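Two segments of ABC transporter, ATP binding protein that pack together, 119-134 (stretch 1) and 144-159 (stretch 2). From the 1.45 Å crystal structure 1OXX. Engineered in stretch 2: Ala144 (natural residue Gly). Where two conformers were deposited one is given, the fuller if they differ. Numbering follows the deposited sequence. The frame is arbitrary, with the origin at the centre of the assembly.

Stretch 1 (119-134) KRVEEVAKILDIHHVL
Stretch 2 (144-159) AQQQRVALARALVKDP

Ala152 sits at the centre of this contact, its CA 6.1 Å from the CA of Val124. Three apolar side chains converge on its methyl. Leu128 (chi1 m, chi2 t) brings CD1 to 3.6 Å from Ala152 CB, Val124 (chi1 t) places CG1 3.8 Å from the same CB, and Ile130 (p, t) reaches it with CD1 at 4.1 Å. Leu128 also spans the neighbouring leucines, CD1 to Leu155 CD1 at 4.2 Å and CD2 to Leu151 CD2 at 4.1 Å, while Ile130 CD1 meets Val149 CG2 at 3.6 Å.

The backbones run in opposite directions. Helix 119-127 faces the helix that carries Ala144 to Ala154, both with earlier starts in the chain, and the register passes from Val124-Ala152 to Leu128-Arg148 (CA to CA 6.3 Å) and Ile130-Gln145 (CA to CA 6.7 Å). Leu128 (phi/psi -95/10) leaves helical geometry, Asp129 turns left-handed (53/46), and Ile130 (-129/16) then points back toward the partner before the 3-10 segment 131-132. Beyond it, Gln145 (m, t, chi3 -19°) lays NE2 3.8 Å from Val133 CG1.

Two arginines supply the cross-stretch hydrogen bonds: Arg148 donates to one main-chain carbonyl of the other stretch and Arg120 to two. Arg148 (m, t, t, chi4 -109°) extends NH1 to Leu128 O at 3.0 Å, and a water bridges Ile127 O to NH1, weakly on the arginine side. Farther along, Arg120 (t, p, t, chi4 161°) donates from NE to Val156 O at 2.9 Å, almost perfectly straight, and weakly from NH2 to Leu155 O at 3.0 Å. Both oxygens lie near the guanidinium plane, in the type I turn Leu155-Asp158. Within its own helix, Arg120 NH1 forms a salt bridge with Glu123 OE1 at 3.0 Å. The aliphatic part of the same side chain packs with CG 3.9 Å from Val156 CG2.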

# COMPACT_ATOMS: atom_id res chain seq x y z
N LYS A 119 14.35 -32.66 1.26
CA LYS A 119 15.52 -31.79 1.28
C LYS A 119 15.14 -30.35 0.95
O LYS A 119 15.60 -29.40 1.60
CB LYS A 119 16.60 -32.34 0.35
CG LYS A 119 17.23 -33.62 0.90
CD LYS A 119 18.30 -34.19 -0.02
CE LYS A 119 18.80 -35.54 0.48
NZ LYS A 119 19.84 -36.09 -0.43
N ARG A 120 14.25 -30.18 -0.01
CA ARG A 120 13.85 -28.83 -0.41
C ARG A 120 13.04 -28.14 0.68
O ARG A 120 13.27 -26.97 1.02
CB ARG A 120 13.06 -28.86 -1.71
CG ARG A 120 12.59 -27.49 -2.17
CD ARG A 120 13.71 -26.50 -2.38
NE ARG A 120 13.20 -25.20 -2.79
CZ ARG A 120 13.86 -24.05 -2.71
NH1 ARG A 120 15.10 -24.01 -2.23
NH2 ARG A 120 13.27 -22.93 -3.11
N VAL A 121 12.06 -28.85 1.23
CA VAL A 121 11.26 -28.29 2.29
C VAL A 121 12.13 -27.93 3.49
O VAL A 121 12.00 -26.85 4.06
CB VAL A 121 10.16 -29.28 2.72
CG1 VAL A 121 9.45 -28.79 4.00
CG2 VAL A 121 9.18 -29.48 1.57
N GLU A 122 13.03 -28.83 3.88
CA GLU A 122 13.90 -28.55 5.02
C GLU A 122 14.82 -27.36 4.78
O GLU A 122 15.07 -26.58 5.70
CB GLU A 122 14.69 -29.78 5.44
CG GLU A 122 13.81 -30.79 6.15
CD GLU A 122 14.60 -31.88 6.85
OE1 GLU A 122 14.17 -33.04 6.80
OE2 GLU A 122 15.65 -31.55 7.48
N GLU A 123 15.31 -27.23 3.55
CA GLU A 123 16.22 -26.15 3.20
C GLU A 123 15.50 -24.80 3.35
O GLU A 123 16.02 -23.85 3.97
CB GLU A 123 16.72 -26.37 1.77
CG GLU A 123 17.45 -25.22 1.10
CD GLU A 123 17.84 -25.56 -0.33
OE1 GLU A 123 16.97 -26.00 -1.11
OE2 GLU A 123 19.03 -25.41 -0.66
N VAL A 124 14.31 -24.71 2.79
CA VAL A 124 13.56 -23.48 2.86
C VAL A 124 13.14 -23.20 4.31
O VAL A 124 13.18 -22.08 4.77
CB VAL A 124 12.33 -23.55 1.93
CG1 VAL A 124 11.50 -22.31 2.05
CG2 VAL A 124 12.80 -23.77 0.50
N ALA A 125 12.74 -24.24 5.02
CA ALA A 125 12.34 -24.06 6.40
C ALA A 125 13.52 -23.56 7.25
O ALA A 125 13.33 -22.73 8.14
CB ALA A 125 11.78 -25.35 6.97
N LYS A 126 14.73 -24.04 6.99
CA LYS A 126 15.89 -23.55 7.74
C LYS A 126 16.15 -22.08 7.46
O LYS A 126 16.42 -21.30 8.37
CB LYS A 126 17.12 -24.39 7.41
N ILE A 127 16.08 -21.70 6.19
CA ILE A 127 16.31 -20.31 5.83
C ILE A 127 15.31 -19.37 6.51
O ILE A 127 15.68 -18.29 6.95
CB ILE A 127 16.25 -20.17 4.30
CG1 ILE A 127 17.50 -20.79 3.65
CG2 ILE A 127 16.10 -18.70 3.90
CD1 ILE A 127 17.36 -21.01 2.13
N LEU A 128 14.05 -19.80 6.65
CA LEU A 128 13.01 -18.99 7.23
C LEU A 128 12.81 -19.26 8.73
O LEU A 128 11.83 -18.81 9.34
CB LEU A 128 11.69 -19.21 6.46
CG LEU A 128 11.65 -18.69 5.02
CD1 LEU A 128 10.36 -19.04 4.31
CD2 LEU A 128 11.85 -17.18 5.01
N ASP A 129 13.74 -20.01 9.30
CA ASP A 129 13.78 -20.33 10.72
C ASP A 129 12.50 -20.91 11.29
O ASP A 129 12.03 -20.52 12.37
CB ASP A 129 14.21 -19.10 11.53
CG ASP A 129 14.62 -19.45 12.95
OD1 ASP A 129 15.16 -20.56 13.20
OD2 ASP A 129 14.47 -18.63 13.90
N ILE A 130 11.95 -21.89 10.56
CA ILE A 130 10.80 -22.66 11.04
C ILE A 130 11.05 -24.16 10.94
O ILE A 130 10.12 -24.96 11.03
CB ILE A 130 9.48 -22.31 10.30
CG1 ILE A 130 9.72 -22.24 8.79
CG2 ILE A 130 8.92 -21.02 10.86
CD1 ILE A 130 8.47 -22.16 7.95
N HIS A 131 12.31 -24.52 10.76
CA HIS A 131 12.67 -25.93 10.64
C HIS A 131 12.26 -26.72 11.89
O HIS A 131 11.86 -27.88 11.81
CB HIS A 131 14.18 -26.04 10.39
CG HIS A 131 14.65 -27.43 10.11
ND1 HIS A 131 15.07 -28.27 11.11
CD2 HIS A 131 14.74 -28.13 8.95
CE1 HIS A 131 15.42 -29.43 10.58
NE2 HIS A 131 15.23 -29.37 9.27
N HIS A 132 12.33 -26.06 13.05
CA HIS A 132 12.07 -26.71 14.32
C HIS A 132 10.59 -26.89 14.66
O HIS A 132 10.26 -27.52 15.66
CB HIS A 132 12.75 -25.95 15.46
CG HIS A 132 12.36 -24.51 15.56
ND1 HIS A 132 12.68 -23.58 14.59
CD2 HIS A 132 11.69 -23.82 16.52
CE1 HIS A 132 12.22 -22.39 14.95
NE2 HIS A 132 11.61 -22.52 16.12
N VAL A 133 9.70 -26.34 13.83
CA VAL A 133 8.27 -26.53 14.06
C VAL A 133 7.58 -27.22 12.86
O VAL A 133 6.36 -27.13 12.69
CB VAL A 133 7.57 -25.20 14.40
CG1 VAL A 133 8.07 -24.66 15.75
CG2 VAL A 133 7.80 -24.16 13.34
N LEU A 134 8.35 -27.90 12.02
CA LEU A 134 7.77 -28.56 10.85
C LEU A 134 6.71 -29.59 11.18
O LEU A 134 5.83 -29.83 10.34
CB LEU A 134 8.87 -29.19 9.98
CG LEU A 134 9.69 -28.21 9.14
CD1 LEU A 134 10.95 -28.85 8.56
CD2 LEU A 134 8.84 -27.62 8.04
N ALA A 144 3.70 -15.34 13.77
CA ALA A 144 4.90 -15.15 12.97
C ALA A 144 5.29 -16.45 12.30
O ALA A 144 5.69 -16.46 11.15
CB ALA A 144 6.03 -14.63 13.80
N GLN A 145 5.17 -17.56 13.02
CA GLN A 145 5.49 -18.84 12.43
C GLN A 145 4.54 -19.20 11.28
O GLN A 145 4.97 -19.75 10.28
CB GLN A 145 5.50 -19.94 13.49
CG GLN A 145 6.69 -19.81 14.41
CD GLN A 145 6.62 -20.70 15.64
OE1 GLN A 145 5.54 -21.17 16.02
NE2 GLN A 145 7.77 -20.94 16.27
N GLN A 146 3.25 -18.88 11.42
CA GLN A 146 2.29 -19.15 10.36
C GLN A 146 2.66 -18.32 9.13
O GLN A 146 2.61 -18.80 8.00
CB GLN A 146 0.86 -18.82 10.80
CG GLN A 146 0.32 -19.73 11.90
CD GLN A 146 -0.89 -19.15 12.58
OE1 GLN A 146 -1.28 -18.02 12.30
NE2 GLN A 146 -1.49 -19.91 13.49
N GLN A 147 3.05 -17.08 9.37
CA GLN A 147 3.50 -16.21 8.29
C GLN A 147 4.68 -16.82 7.55
O GLN A 147 4.74 -16.84 6.32
CB GLN A 147 3.88 -14.85 8.85
CG GLN A 147 4.08 -13.81 7.78
CD GLN A 147 2.79 -13.13 7.38
OE1 GLN A 147 1.77 -13.23 8.09
NE2 GLN A 147 2.81 -12.42 6.26
N ARG A 148 5.64 -17.31 8.32
CA ARG A 148 6.81 -17.91 7.74
C ARG A 148 6.50 -19.21 6.99
O ARG A 148 7.11 -19.47 5.95
CB ARG A 148 7.91 -18.06 8.78
CG ARG A 148 8.46 -16.73 9.24
CD ARG A 148 9.36 -16.82 10.43
NE ARG A 148 9.86 -15.50 10.76
CZ ARG A 148 11.11 -15.12 10.58
NH1 ARG A 148 12.00 -15.96 10.09
NH2 ARG A 148 11.47 -13.88 10.90
N VAL A 149 5.57 -20.02 7.49
CA VAL A 149 5.19 -21.23 6.76
C VAL A 149 4.52 -20.85 5.44
O VAL A 149 4.78 -21.46 4.42
CB VAL A 149 4.26 -22.10 7.60
CG1 VAL A 149 3.73 -23.26 6.79
CG2 VAL A 149 5.02 -22.58 8.81
N ALA A 150 3.68 -19.83 5.46
CA ALA A 150 3.01 -19.37 4.25
C ALA A 150 4.04 -18.85 3.23
O ALA A 150 3.92 -19.10 2.02
CB ALA A 150 1.98 -18.28 4.57
N LEU A 151 5.05 -18.12 3.71
CA LEU A 151 6.09 -17.65 2.82
C LEU A 151 6.92 -18.83 2.28
O LEU A 151 7.24 -18.87 1.11
CB LEU A 151 6.98 -16.67 3.55
CG LEU A 151 8.01 -15.90 2.75
CD1 LEU A 151 7.39 -15.17 1.58
CD2 LEU A 151 8.73 -14.94 3.69
N ALA A 152 7.22 -19.83 3.11
CA ALA A 152 7.96 -20.99 2.65
C ALA A 152 7.18 -21.72 1.57
O ALA A 152 7.77 -22.19 0.58
CB ALA A 152 8.20 -21.92 3.84
N ARG A 153 5.89 -21.88 1.77
CA ARG A 153 5.03 -22.50 0.75
C ARG A 153 5.14 -21.75 -0.58
O ARG A 153 5.22 -22.36 -1.65
CB ARG A 153 3.59 -22.54 1.24
CG ARG A 153 2.66 -23.18 0.27
CD ARG A 153 1.23 -23.25 0.74
NE ARG A 153 0.69 -21.94 1.06
CZ ARG A 153 -0.49 -21.74 1.61
NH1 ARG A 153 -1.25 -22.78 1.94
NH2 ARG A 153 -0.90 -20.51 1.87
N ALA A 154 5.13 -20.43 -0.52
CA ALA A 154 5.24 -19.59 -1.72
C ALA A 154 6.58 -19.70 -2.42
O ALA A 154 6.66 -19.47 -3.63
CB ALA A 154 4.99 -18.17 -1.37
N LEU A 155 7.64 -20.03 -1.68
CA LEU A 155 9.02 -20.03 -2.19
C LEU A 155 9.57 -21.40 -2.55
O LEU A 155 10.65 -21.53 -3.11
CB LEU A 155 9.93 -19.41 -1.13
CG LEU A 155 9.63 -17.96 -0.79
CD1 LEU A 155 10.53 -17.52 0.35
CD2 LEU A 155 9.82 -17.08 -1.99
N VAL A 156 8.81 -22.42 -2.22
CA VAL A 156 9.33 -23.79 -2.33
C VAL A 156 9.69 -24.25 -3.74
O VAL A 156 10.56 -25.09 -3.90
CB VAL A 156 8.38 -24.80 -1.61
CG1 VAL A 156 7.19 -25.14 -2.46
CG2 VAL A 156 9.15 -26.02 -1.23
N LYS A 157 9.03 -23.70 -4.75
CA LYS A 157 9.33 -24.03 -6.16
C LYS A 157 10.26 -23.03 -6.84
O LYS A 157 10.34 -22.97 -8.07
CB LYS A 157 8.05 -24.12 -7.00
CG LYS A 157 7.08 -25.25 -6.64
CD LYS A 157 5.97 -25.38 -7.66
CE LYS A 157 5.01 -24.20 -7.63
NZ LYS A 157 3.92 -24.34 -8.66
N ASP A 158 10.97 -22.23 -6.06
CA ASP A 158 11.84 -21.19 -6.62
C ASP A 158 11.21 -20.35 -7.73
O ASP A 158 11.50 -20.44 -8.92
CB ASP A 158 13.17 -21.74 -7.11
CG ASP A 158 14.27 -20.70 -7.03
OD1 ASP A 158 14.48 -20.16 -5.91
OD2 ASP A 158 14.96 -20.35 -8.01
N PRO A 159 10.37 -19.46 -7.31
CA PRO A 159 9.68 -18.57 -8.23
C PRO A 159 10.54 -17.42 -8.74
O PRO A 159 11.60 -17.12 -8.18
CB PRO A 159 8.58 -17.97 -7.36
CG PRO A 159 9.01 -18.10 -5.99
CD PRO A 159 10.04 -19.18 -5.90
O HOH W 1 14.87 -16.08 8.43